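Local coordinates for protein pectinesterase (Aspergillus niger, PDB 5C1E) that hydrolyses the methyl esters of pectin's galacturonic acid units, releasing methanol, and is probably involved in maceration and soft-rotting of plant tissue, at residues Ile200-Ile205 with Tyr231-Leu236; Cys154-Ala159 with Gly172-Val177; Val217-Pro222 with Asp238-Lys243. All coordinates share one frame; numbering follows the deposited sequence.

Contact 1: Ile200-Ile205 with Tyr231-Leu236; sequences IDNCNI and YQNSVL
I200 and D201 pair in parallel with Y231 and Q232, and after a turn in both segments N204 and I205 pair with V235 and L236, 4.8 Å apart at the CA atoms of N204 and V235. Backbone hydrogen bonds run from Q232 N to I200 O and from N202 N to Q232 O before the turn, and from V235 N to C203 O and I205 N to V235 O after it. In the turn a side chain stands in for a backbone acceptor: S234 OG receives C203 N at 3.0 Å and donates to Q232 O, lying above that carbonyl plane. On the face of D201 and Q232, D201 CG stands anti to its backbone N (chi1 -180°), and OD1 takes two amides from opposite faces of its carboxylate plane, Q232 NE2 at 3.0 Å on the anti side and N233 ND2 at 3.1 Å on the syn side. The amide oxygens are held too, Q232 OE1 by V281 N and N233 OD1 by N260 ND2. Inside, the I200 methyl CD1 sits over one face of the Y231 ring, 3.6 Å from its centroid, while I205 CG1 meets the ring edge at CE2 and packs at 3.8 Å against L236 CD2. Y231 OH hydrogen-bonds to L219 O. Successive coils stacked in register, with an aliphatic and aromatic interior, are characteristic of the right-handed parallel beta-helix of pectin methylesterases.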
ATOM      1  N   ILE A 200      -1.973  11.163  -0.408  1.00 16.02           N
ATOM      2  CA  ILE A 200      -3.155  10.391  -0.802  1.00 16.62           C
ATOM      3  C   ILE A 200      -3.966  11.268  -1.753  1.00 16.34           C
ATOM      4  O   ILE A 200      -4.539  12.272  -1.334  1.00 17.03           O
ATOM      5  CB  ILE A 200      -3.940   9.942   0.438  1.00 16.29           C
ATOM      6  CG1 ILE A 200      -3.076   8.939   1.198  1.00 17.47           C
ATOM      7  CG2 ILE A 200      -5.274   9.328   0.040  1.00 17.05           C
ATOM      8  CD1 ILE A 200      -3.443   8.776   2.633  1.00 18.20           C
ATOM      9  N   ASP A 201      -3.946  10.904  -3.034  1.00 16.24           N
ATOM     10  CA  ASP A 201      -4.408  11.784  -4.113  1.00 17.13           C
ATOM     11  C   ASP A 201      -5.493  11.153  -4.966  1.00 17.45           C
ATOM     12  O   ASP A 201      -5.320  10.061  -5.507  1.00 17.83           O
ATOM     13  CB  ASP A 201      -3.236  12.176  -5.018  1.00 17.44           C
ATOM     14  CG  ASP A 201      -3.654  13.099  -6.148  1.00 18.04           C
ATOM     15  OD1 ASP A 201      -3.722  14.320  -5.930  1.00 18.19           O
ATOM     16  OD2 ASP A 201      -3.879  12.601  -7.262  1.00 18.56           O
ATOM     17  N   ASN A 202      -6.611  11.858  -5.115  1.00 18.10           N
ATOM     18  CA  ASN A 202      -7.745  11.330  -5.890  1.00 19.63           C
ATOM     19  C   ASN A 202      -8.116   9.914  -5.450  1.00 19.27           C
ATOM     20  O   ASN A 202      -8.398   9.040  -6.271  1.00 18.74           O
ATOM     21  CB  ASN A 202      -7.426  11.389  -7.400  1.00 21.09           C
ATOM     22  CG  ASN A 202      -7.464  12.808  -7.956  1.00 24.98           C
ATOM     23  OD1 ASN A 202      -6.428  13.479  -8.125  1.00 27.47           O
ATOM     24  ND2 ASN A 202      -8.663  13.273  -8.255  1.00 26.48           N
ATOM     25  N   CYS A 203      -8.095   9.678  -4.140  1.00 18.85           N
ATOM     26  CA  CYS A 203      -8.502   8.394  -3.598  1.00 18.34           C
ATOM     27  C   CYS A 203      -9.922   8.466  -3.053  1.00 18.47           C
ATOM     28  O   CYS A 203     -10.526   9.538  -2.957  1.00 18.46           O
ATOM     29  CB  CYS A 203      -7.527   7.933  -2.511  1.00 18.20           C
ATOM     30  SG  CYS A 203      -5.850   7.602  -3.124  1.00 18.01           S
ATOM     31  N   ASN A 204     -10.441   7.301  -2.717  0.50 18.71           N
ATOM     32  CA  ASN A 204     -11.747   7.162  -2.126  0.50 19.02           C
ATOM     33  C   ASN A 204     -11.613   6.450  -0.788  0.50 18.20           C
ATOM     34  O   ASN A 204     -11.187   5.291  -0.730  0.50 17.73           O
ATOM     35  CB  ASN A 204     -12.647   6.355  -3.040  0.50 20.13           C
ATOM     36  CG  ASN A 204     -14.064   6.309  -2.537  0.50 21.29           C
ATOM     37  OD1 ASN A 204     -14.616   7.334  -2.109  0.50 22.46           O
ATOM     38  ND2 ASN A 204     -14.668   5.132  -2.580  0.50 21.78           N
ATOM     39  N   ILE A 205     -11.955   7.158   0.282  1.00 17.34           N
ATOM     40  CA  ILE A 205     -11.838   6.621   1.647  1.00 16.72           C
ATOM     41  C   ILE A 205     -13.261   6.252   2.118  1.00 17.34           C
ATOM     42  O   ILE A 205     -14.143   7.102   2.134  1.00 16.51           O
ATOM     43  CB  ILE A 205     -11.202   7.665   2.604  1.00 15.91           C
ATOM     44  CG1 ILE A 205      -9.694   7.842   2.368  1.00 15.44           C
ATOM     45  CG2 ILE A 205     -11.359   7.226   4.053  1.00 16.18           C
ATOM     46  CD1 ILE A 205      -9.293   8.271   0.979  1.00 15.61           C
ATOM     47  N   TYR A 231      -3.919  14.466   2.454  1.00 15.74           N
ATOM     48  CA  TYR A 231      -5.030  13.916   1.694  1.00 15.91           C
ATOM     49  C   TYR A 231      -5.538  15.039   0.795  1.00 16.83           C
ATOM     50  O   TYR A 231      -5.947  16.095   1.287  1.00 17.67           O
ATOM     51  CB  TYR A 231      -6.172  13.463   2.604  1.00 15.85           C
ATOM     52  CG  TYR A 231      -5.966  12.165   3.378  1.00 15.89           C
ATOM     53  CD1 TYR A 231      -5.143  12.129   4.501  1.00 16.24           C
ATOM     54  CD2 TYR A 231      -6.681  11.018   3.065  1.00 15.77           C
ATOM     55  CE1 TYR A 231      -4.981  10.958   5.241  1.00 15.86           C
ATOM     56  CE2 TYR A 231      -6.533   9.843   3.799  1.00 15.74           C
ATOM     57  CZ  TYR A 231      -5.670   9.812   4.880  1.00 15.89           C
ATOM     58  OH  TYR A 231      -5.514   8.657   5.638  1.00 15.63           O
ATOM     59  N   GLN A 232      -5.475  14.821  -0.512  1.00 17.82           N
ATOM     60  CA  GLN A 232      -5.807  15.863  -1.482  1.00 17.99           C
ATOM     61  C   GLN A 232      -6.684  15.333  -2.610  1.00 17.77           C
ATOM     62  O   GLN A 232      -6.540  14.175  -3.048  1.00 16.99           O
ATOM     63  CB  GLN A 232      -4.523  16.488  -2.055  1.00 18.21           C
ATOM     64  CG  GLN A 232      -3.551  15.499  -2.650  1.00 18.18           C
ATOM     65  CD  GLN A 232      -2.257  16.147  -3.125  1.00 18.32           C
ATOM     66  OE1 GLN A 232      -1.748  17.059  -2.497  1.00 18.83           O
ATOM     67  NE2 GLN A 232      -1.699  15.635  -4.196  1.00 18.95           N
ATOM     68  N   ASN A 233      -7.586  16.183  -3.097  1.00 18.59           N
ATOM     69  CA  ASN A 233      -8.427  15.826  -4.234  1.00 19.03           C
ATOM     70  C   ASN A 233      -9.157  14.489  -4.054  1.00 18.85           C
ATOM     71  O   ASN A 233      -9.396  13.777  -5.034  1.00 18.20           O
ATOM     72  CB  ASN A 233      -7.585  15.770  -5.513  1.00 20.02           C
ATOM     73  CG  ASN A 233      -6.807  17.042  -5.766  1.00 21.44           C
ATOM     74  OD1 ASN A 233      -7.359  18.132  -5.705  1.00 21.52           O
ATOM     75  ND2 ASN A 233      -5.514  16.903  -6.080  1.00 22.98           N
ATOM     76  N   SER A 234      -9.508  14.156  -2.809  1.00 17.51           N
ATOM     77  CA  SER A 234     -10.041  12.850  -2.479  1.00 18.13           C
ATOM     78  C   SER A 234     -11.435  12.917  -1.899  1.00 17.88           C
ATOM     79  O   SER A 234     -11.883  13.973  -1.422  1.00 18.90           O
ATOM     80  CB  SER A 234      -9.134  12.141  -1.465  1.00 18.11           C
ATOM     81  OG  SER A 234      -7.878  11.850  -2.017  1.00 17.60           O
ATOM     82  N   VAL A 235     -12.117  11.778  -1.951  1.00 17.40           N
ATOM     83  CA  VAL A 235     -13.427  11.608  -1.353  1.00 17.69           C
ATOM     84  C   VAL A 235     -13.307  10.936   0.012  1.00 17.53           C
ATOM     85  O   VAL A 235     -12.770   9.828   0.126  1.00 17.96           O
ATOM     86  CB  VAL A 235     -14.377  10.798  -2.251  1.00 18.67           C
ATOM     87  CG1 VAL A 235     -15.780  10.789  -1.649  1.00 19.82           C
ATOM     88  CG2 VAL A 235     -14.431  11.401  -3.649  1.00 19.65           C
ATOM     89  N   LEU A 236     -13.815  11.613   1.033  1.00 17.26           N
ATOM     90  CA  LEU A 236     -13.781  11.128   2.412  1.00 18.35           C
ATOM     91  C   LEU A 236     -15.205  10.889   2.877  1.00 19.14           C
ATOM     92  O   LEU A 236     -16.005  11.844   2.948  1.00 19.81           O
ATOM     93  CB  LEU A 236     -13.131  12.161   3.311  1.00 18.50           C
ATOM     94  CG  LEU A 236     -11.697  12.584   2.959  1.00 18.78           C
ATOM     95  CD1 LEU A 236     -11.304  13.676   3.934  1.00 19.36           C
ATOM     96  CD2 LEU A 236     -10.743  11.404   3.030  1.00 19.01           C
TER

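Contact 2: Cys154-Ala159 with Gly172-Val177; sequences CMIEGA and GECDIV
M155, I156 and E157 face D175, I176 and V177 across two neighbouring coils of the parallel beta-helix, their strands running at 9° to each other with axes 4.7 Å apart. The backbone ladder has four rungs: D175 N to C154 O, I156 N to D175 O, V177 N to I156 O at 2.8 Å, and a longer one from G158 N to V177 O at 3.1 Å. Two of these acceptor oxygens are also approached by CA-H groups, D175 O by M155 CA and V177 O by E157 CA. Side-chain packing falls on both faces of the sheet. On the face that carries M155, D175 and V177, the methionine chain leaves with CG anti to the backbone N (chi1 -165°) and then bends, and its sulfur SD touches V177 CG2 at 3.6 Å. The extended side chain of E157 crosses V177 obliquely, its CG 3.3 Å from V177 O and its carboxylate end beside the other branch, CG1. On the face of I156 and I176, I156 CD1 lies near I176 CG1 and, toward the corner, 4.0 Å from C174 CB; F135 of the preceding coil and I205 of the following one continue this row. Polar side chains look outside the pair: D175 OD2 bonds to Y69 OH, and E173 OE1 to N153 ND2. At the corner the two cysteines carry no disulfide; C154 CB rests 3.8 Å from C174 SG, and that same sulfur accepts the backbone N-H of C154 over 3.5 Å.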
ATOM      1  N   CYS A 154      -5.300   0.790  -6.502  1.00 15.72           N
ATOM      2  CA  CYS A 154      -5.223  -0.296  -5.565  1.00 15.21           C
ATOM      3  C   CYS A 154      -6.336  -0.174  -4.525  1.00 15.67           C
ATOM      4  O   CYS A 154      -6.994   0.870  -4.397  1.00 15.31           O
ATOM      5  CB  CYS A 154      -3.863  -0.317  -4.854  1.00 15.70           C
ATOM      6  SG  CYS A 154      -2.443  -0.702  -5.924  1.00 15.96           S
ATOM      7  N   MET A 155      -6.536  -1.265  -3.796  1.00 14.48           N
ATOM      8  CA  MET A 155      -7.462  -1.306  -2.688  1.00 15.71           C
ATOM      9  C   MET A 155      -6.633  -1.645  -1.468  1.00 15.03           C
ATOM     10  O   MET A 155      -5.984  -2.701  -1.442  1.00 14.41           O
ATOM     11  CB  MET A 155      -8.524  -2.369  -2.956  1.00 16.51           C
ATOM     12  CG  MET A 155      -9.770  -2.308  -2.085  1.00 17.05           C
ATOM     13  SD  MET A 155      -9.531  -2.721  -0.350  1.00 18.20           S
ATOM     14  CE  MET A 155      -8.901  -4.407  -0.436  1.00 17.95           C
ATOM     15  N   ILE A 156      -6.629  -0.751  -0.476  1.00 15.11           N
ATOM     16  CA  ILE A 156      -5.897  -0.976   0.782  1.00 15.02           C
ATOM     17  C   ILE A 156      -6.913  -1.020   1.915  1.00 14.70           C
ATOM     18  O   ILE A 156      -7.607  -0.024   2.179  1.00 13.84           O
ATOM     19  CB  ILE A 156      -4.822   0.104   1.062  1.00 15.69           C
ATOM     20  CG1 ILE A 156      -3.841   0.184  -0.093  1.00 16.26           C
ATOM     21  CG2 ILE A 156      -4.000  -0.260   2.302  1.00 15.68           C
ATOM     22  CD1 ILE A 156      -4.105   1.330  -1.018  1.00 17.91           C
ATOM     23  N   GLU A 157      -6.967  -2.168   2.593  1.00 14.92           N
ATOM     24  CA  GLU A 157      -7.972  -2.398   3.633  1.00 15.65           C
ATOM     25  C   GLU A 157      -7.367  -2.734   4.976  1.00 15.56           C
ATOM     26  O   GLU A 157      -6.437  -3.552   5.081  1.00 14.13           O
ATOM     27  CB  GLU A 157      -8.924  -3.522   3.223  1.00 16.92           C
ATOM     28  CG  GLU A 157     -10.095  -3.690   4.178  1.00 18.45           C
ATOM     29  CD  GLU A 157     -11.210  -4.589   3.664  1.00 19.56           C
ATOM     30  OE1 GLU A 157     -12.240  -4.678   4.358  1.00 20.39           O
ATOM     31  OE2 GLU A 157     -11.071  -5.214   2.602  1.00 20.67           O
ATOM     32  N   GLY A 158      -7.951  -2.132   6.013  1.00 15.18           N
ATOM     33  CA  GLY A 158      -7.590  -2.392   7.387  1.00 14.99           C
ATOM     34  C   GLY A 158      -8.315  -1.453   8.325  1.00 15.19           C
ATOM     35  O   GLY A 158      -9.274  -0.767   7.939  1.00 15.37           O
ATOM     36  N   ALA A 159      -7.860  -1.423   9.569  1.00 15.02           N
ATOM     37  CA  ALA A 159      -8.489  -0.635  10.605  1.00 14.79           C
ATOM     38  C   ALA A 159      -7.510   0.221  11.400  1.00 15.16           C
ATOM     39  O   ALA A 159      -7.792   1.385  11.675  1.00 14.72           O
ATOM     40  CB  ALA A 159      -9.231  -1.554  11.554  1.00 14.83           C
ATOM     41  N   GLY A 172      -2.511   6.962  -5.631  1.00 16.09           N
ATOM     42  CA  GLY A 172      -3.315   7.625  -6.647  1.00 17.23           C
ATOM     43  C   GLY A 172      -4.508   6.770  -7.027  1.00 17.48           C
ATOM     44  O   GLY A 172      -4.364   5.590  -7.377  1.00 16.86           O
ATOM     45  N   GLU A 173      -5.689   7.365  -7.005  1.00 18.07           N
ATOM     46  CA  GLU A 173      -6.907   6.672  -7.432  1.00 19.43           C
ATOM     47  C   GLU A 173      -7.080   5.308  -6.747  1.00 18.25           C
ATOM     48  O   GLU A 173      -7.473   4.343  -7.391  1.00 17.88           O
ATOM     49  CB  GLU A 173      -6.913   6.492  -8.950  1.00 21.10           C
ATOM     50  CG  GLU A 173      -6.956   7.794  -9.726  1.00 23.72           C
ATOM     51  CD  GLU A 173      -6.743   7.625 -11.234  1.00 27.33           C
ATOM     52  OE1 GLU A 173      -6.685   6.491 -11.763  1.00 28.15           O
ATOM     53  OE2 GLU A 173      -6.620   8.667 -11.909  1.00 32.14           O
ATOM     54  N   CYS A 174      -6.794   5.248  -5.445  1.00 17.42           N
ATOM     55  CA  CYS A 174      -6.958   4.030  -4.672  1.00 16.42           C
ATOM     56  C   CYS A 174      -8.233   4.074  -3.858  1.00 16.49           C
ATOM     57  O   CYS A 174      -8.717   5.156  -3.473  1.00 15.23           O
ATOM     58  CB  CYS A 174      -5.783   3.825  -3.717  1.00 16.46           C
ATOM     59  SG  CYS A 174      -4.206   3.497  -4.523  1.00 17.10           S
ATOM     60  N   ASP A 175      -8.763   2.888  -3.577  1.00 16.27           N
ATOM     61  CA  ASP A 175      -9.830   2.756  -2.605  1.00 17.34           C
ATOM     62  C   ASP A 175      -9.177   2.376  -1.297  1.00 16.84           C
ATOM     63  O   ASP A 175      -8.491   1.361  -1.209  1.00 15.92           O
ATOM     64  CB  ASP A 175     -10.867   1.710  -3.044  1.00 18.40           C
ATOM     65  CG  ASP A 175     -11.775   2.212  -4.171  1.00 20.12           C
ATOM     66  OD1 ASP A 175     -12.023   3.431  -4.279  1.00 21.33           O
ATOM     67  OD2 ASP A 175     -12.238   1.375  -4.960  1.00 21.21           O
ATOM     68  N   ILE A 176      -9.373   3.219  -0.287  1.00 16.33           N
ATOM     69  CA  ILE A 176      -8.810   3.007   1.023  1.00 15.72           C
ATOM     70  C   ILE A 176      -9.995   2.696   1.929  1.00 15.83           C
ATOM     71  O   ILE A 176     -10.871   3.546   2.145  1.00 15.11           O
ATOM     72  CB  ILE A 176      -7.992   4.232   1.454  1.00 16.28           C
ATOM     73  CG1 ILE A 176      -6.775   4.377   0.541  1.00 15.98           C
ATOM     74  CG2 ILE A 176      -7.603   4.152   2.921  1.00 16.08           C
ATOM     75  CD1 ILE A 176      -6.043   5.694   0.662  1.00 16.44           C
ATOM     76  N   VAL A 177     -10.028   1.457   2.414  1.00 15.12           N
ATOM     77  CA  VAL A 177     -11.231   0.845   2.974  1.00 15.33           C
ATOM     78  C   VAL A 177     -11.004   0.449   4.427  1.00 15.53           C
ATOM     79  O   VAL A 177     -10.214  -0.441   4.703  1.00 14.94           O
ATOM     80  CB  VAL A 177     -11.633  -0.399   2.163  1.00 15.57           C
ATOM     81  CG1 VAL A 177     -12.947  -0.990   2.678  1.00 16.38           C
ATOM     82  CG2 VAL A 177     -11.744  -0.054   0.673  1.00 15.97           C
TER

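Contact 3: Val217-Pro222 with Asp238-Lys243; sequences VYLGRP and DIINPK. With ACT (acetate ion), chain M.
Y218 and N241 are brought side by side by their first torsions: the tyrosine CG stands anti to its carbonyl carbon (chi1 -64°) and the asparagine CG anti to its backbone N (chi1 -176°), near CE1 of the ring. N241 CB lies over one face of the Y218 ring, 4.1 Å from the centroid, with the amide plane tilted 28° from the ring. K243 curls back through bends at chi3 and chi4 to the ring edge, where NZ makes a weak hydrogen bond to Y218 OH. N241 OD1 is gripped twice, by K243 NZ from above its carbonyl plane and by K243 N at 2.9 Å, the latter closing an Asx turn, while ND2 bonds to E215 O. In the backbone, V217 N bonds to I239 O and N241 N to V217 O, a single bridge. V217 CG2 touches I239 CB, while I240 CD1 meets L219 CD2 at 3.8 Å. R221 NH1 holds an acetate ion, probably from the crystallisation liquor, through its oxygen O at 3.0 Å. The loop runs beside the outermost strand of one beta-helix sheet, which leads on to R221, whose NE salt bridge with D161, the predicted catalytic aspartate, is consistent with a pectin methylesterase active site.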
ATOM      1  N   VAL A 217     -13.148   6.819  12.365  1.00 17.30           N
ATOM      2  CA  VAL A 217     -11.890   6.616  11.650  1.00 17.20           C
ATOM      3  C   VAL A 217     -11.137   7.942  11.607  1.00 16.51           C
ATOM      4  O   VAL A 217     -11.730   9.010  11.413  1.00 17.38           O
ATOM      5  CB  VAL A 217     -12.121   6.014  10.236  1.00 17.01           C
ATOM      6  CG1 VAL A 217     -10.824   5.880   9.456  1.00 17.05           C
ATOM      7  CG2 VAL A 217     -12.769   4.641  10.345  1.00 17.67           C
ATOM      8  N   TYR A 218      -9.829   7.866  11.791  1.00 16.28           N
ATOM      9  CA  TYR A 218      -8.967   9.033  11.675  1.00 16.42           C
ATOM     10  C   TYR A 218      -8.079   8.926  10.452  1.00 15.59           C
ATOM     11  O   TYR A 218      -7.695   7.836  10.028  1.00 14.93           O
ATOM     12  CB  TYR A 218      -8.104   9.174  12.935  1.00 16.60           C
ATOM     13  CG  TYR A 218      -8.920   9.449  14.186  1.00 17.77           C
ATOM     14  CD1 TYR A 218      -9.268  10.740  14.541  1.00 18.14           C
ATOM     15  CD2 TYR A 218      -9.335   8.408  15.001  1.00 18.56           C
ATOM     16  CE1 TYR A 218     -10.018  10.997  15.689  1.00 19.02           C
ATOM     17  CE2 TYR A 218     -10.082   8.644  16.145  1.00 19.99           C
ATOM     18  CZ  TYR A 218     -10.417   9.939  16.487  1.00 19.67           C
ATOM     19  OH  TYR A 218     -11.158  10.160  17.624  1.00 21.86           O
ATOM     20  N   LEU A 219      -7.772  10.073   9.875  1.00 15.49           N
ATOM     21  CA  LEU A 219      -6.925  10.146   8.705  1.00 15.39           C
ATOM     22  C   LEU A 219      -5.516   9.647   9.051  1.00 15.12           C
ATOM     23  O   LEU A 219      -4.805   9.067   8.212  1.00 13.75           O
ATOM     24  CB  LEU A 219      -6.883  11.589   8.205  1.00 16.07           C
ATOM     25  CG  LEU A 219      -8.209  12.166   7.692  1.00 16.70           C
ATOM     26  CD1 LEU A 219      -8.066  13.667   7.505  1.00 16.66           C
ATOM     27  CD2 LEU A 219      -8.656  11.487   6.399  1.00 17.24           C
ATOM     28  N   GLY A 220      -5.125   9.854  10.300  1.00 14.58           N
ATOM     29  CA  GLY A 220      -3.841   9.377  10.743  1.00 14.75           C
ATOM     30  C   GLY A 220      -3.512   9.713  12.177  1.00 14.81           C
ATOM     31  O   GLY A 220      -4.237  10.470  12.857  1.00 14.46           O
ATOM     32  N   ARG A 221      -2.419   9.109  12.623  1.00 14.35           N
ATOM     33  CA  ARG A 221      -1.772   9.485  13.866  1.00 14.29           C
ATOM     34  C   ARG A 221      -0.258   9.324  13.699  1.00 14.41           C
ATOM     35  O   ARG A 221       0.196   8.576  12.819  1.00 14.23           O
ATOM     36  CB  ARG A 221      -2.334   8.677  15.032  1.00 14.62           C
ATOM     37  CG  ARG A 221      -2.117   7.175  14.908  1.00 15.28           C
ATOM     38  CD  ARG A 221      -2.765   6.451  16.074  1.00 15.53           C
ATOM     39  NE  ARG A 221      -2.351   5.056  16.119  1.00 16.02           N
ATOM     40  CZ  ARG A 221      -2.292   4.324  17.232  1.00 16.97           C
ATOM     41  NH1 ARG A 221      -2.617   4.859  18.397  1.00 17.95           N
ATOM     42  NH2 ARG A 221      -1.892   3.065  17.183  1.00 17.06           N
ATOM     43  N   PRO A 222       0.531  10.033  14.513  1.00 14.48           N
ATOM     44  CA  PRO A 222       1.979  10.056  14.261  1.00 14.80           C
ATOM     45  C   PRO A 222       2.735   8.931  14.960  1.00 15.16           C
ATOM     46  O   PRO A 222       2.898   8.952  16.190  1.00 14.36           O
ATOM     47  CB  PRO A 222       2.410  11.419  14.793  1.00 14.40           C
ATOM     48  CG  PRO A 222       1.396  11.781  15.815  1.00 15.18           C
ATOM     49  CD  PRO A 222       0.109  11.083  15.463  1.00 14.67           C
ATOM     50  N   ASP A 238     -18.330   9.552   5.570  1.00 21.14           N
ATOM     51  CA  ASP A 238     -18.670   9.926   6.945  1.00 21.98           C
ATOM     52  C   ASP A 238     -17.969   9.104   8.026  1.00 21.52           C
ATOM     53  O   ASP A 238     -18.188   9.343   9.205  1.00 20.63           O
ATOM     54  CB  ASP A 238     -20.192   9.899   7.168  1.00 24.54           C
ATOM     55  CG  ASP A 238     -20.774   8.488   7.230  1.00 25.74           C
ATOM     56  OD1 ASP A 238     -20.059   7.484   7.013  1.00 26.19           O
ATOM     57  OD2 ASP A 238     -21.988   8.391   7.498  1.00 30.29           O
ATOM     58  N   ILE A 239     -17.120   8.149   7.649  1.00 20.48           N
ATOM     59  CA  ILE A 239     -16.282   7.478   8.654  1.00 19.88           C
ATOM     60  C   ILE A 239     -15.277   8.399   9.345  1.00 18.81           C
ATOM     61  O   ILE A 239     -14.862   8.114  10.468  1.00 17.61           O
ATOM     62  CB  ILE A 239     -15.535   6.238   8.100  1.00 20.01           C
ATOM     63  CG1 ILE A 239     -14.525   6.607   6.992  1.00 19.80           C
ATOM     64  CG2 ILE A 239     -16.548   5.207   7.612  1.00 20.00           C
ATOM     65  CD1 ILE A 239     -13.625   5.455   6.593  1.00 20.18           C
ATOM     66  N   ILE A 240     -14.886   9.490   8.693  1.00 18.33           N
ATOM     67  CA  ILE A 240     -13.837  10.359   9.252  1.00 18.19           C
ATOM     68  C   ILE A 240     -14.342  11.187  10.432  1.00 19.12           C
ATOM     69  O   ILE A 240     -15.273  11.994  10.306  1.00 19.65           O
ATOM     70  CB  ILE A 240     -13.194  11.261   8.174  1.00 18.18           C
ATOM     71  CG1 ILE A 240     -12.595  10.403   7.048  1.00 18.42           C
ATOM     72  CG2 ILE A 240     -12.136  12.170   8.794  1.00 18.19           C
ATOM     73  CD1 ILE A 240     -11.588   9.368   7.510  1.00 18.29           C
ATOM     74  N   ASN A 241     -13.718  10.979  11.583  1.00 19.15           N
ATOM     75  CA  ASN A 241     -14.025  11.749  12.769  1.00 19.90           C
ATOM     76  C   ASN A 241     -13.806  13.244  12.498  1.00 19.82           C
ATOM     77  O   ASN A 241     -12.868  13.616  11.816  1.00 19.70           O
ATOM     78  CB  ASN A 241     -13.147  11.263  13.919  1.00 20.35           C
ATOM     79  CG  ASN A 241     -13.477  11.941  15.224  1.00 20.94           C
ATOM     80  OD1 ASN A 241     -13.070  13.072  15.460  1.00 20.36           O
ATOM     81  ND2 ASN A 241     -14.256  11.265  16.064  1.00 22.89           N
ATOM     82  N   PRO A 242     -14.678  14.115  13.024  1.00 20.78           N
ATOM     83  CA  PRO A 242     -14.500  15.554  12.787  1.00 20.63           C
ATOM     84  C   PRO A 242     -13.120  16.131  13.131  1.00 19.73           C
ATOM     85  O   PRO A 242     -12.675  17.051  12.463  1.00 18.38           O
ATOM     86  CB  PRO A 242     -15.573  16.184  13.665  1.00 21.16           C
ATOM     87  CG  PRO A 242     -16.663  15.172  13.704  1.00 21.95           C
ATOM     88  CD  PRO A 242     -16.024  13.814  13.547  1.00 21.50           C
ATOM     89  N   LYS A 243     -12.458  15.599  14.154  1.00 20.01           N
ATOM     90  CA  LYS A 243     -11.092  16.038  14.490  1.00 20.18           C
ATOM     91  C   LYS A 243     -10.055  15.678  13.406  1.00 18.69           C
ATOM     92  O   LYS A 243      -8.974  16.277  13.351  1.00 17.61           O
ATOM     93  CB  LYS A 243     -10.676  15.509  15.859  1.00 23.60           C
ATOM     94  CG  LYS A 243     -11.598  15.955  16.988  1.00 26.85           C
ATOM     95  CD  LYS A 243     -11.104  15.553  18.370  1.00 30.44           C
ATOM     96  CE  LYS A 243     -10.917  14.045  18.550  1.00 34.62           C
ATOM     97  NZ  LYS A 243     -12.180  13.260  18.483  1.00 38.63           N
TER
HETATM   98  C   ACT M 412      -0.218   4.274  21.175  0.50 51.90           C
HETATM   99  O   ACT M 412      -1.346   3.788  20.918  0.50 50.38           O
HETATM  100  OXT ACT M 412      -0.069   5.425  21.653  0.50 50.41           O
HETATM  101  CH3 ACT M 412       1.003   3.445  20.896  0.50 51.25           C

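Contact 2 comes first along the chain and closes before contact 1 opens, whereas the segments of contacts 1 and 3 alternate, since 217-222 lies between the two halves of contact 1. The centres of contacts 1 and 2 are about 10 Å apart, and strands 175-178 and 204-207 are neighbours in one parallel sheet, joined by probable hydrogen bonds. Contact 3, about 13 Å from contact 1, involves the end strand of another sheet; I205 against I239 and L236 CD2 near L219 CD2 connect the two. Contacts 2 and 3, about 15 Å apart between centres, do not touch. Together they follow successive coils toward the C-terminal part, where the Y231 and Y218 side chains lie about 10 and 8 Å from that of D161.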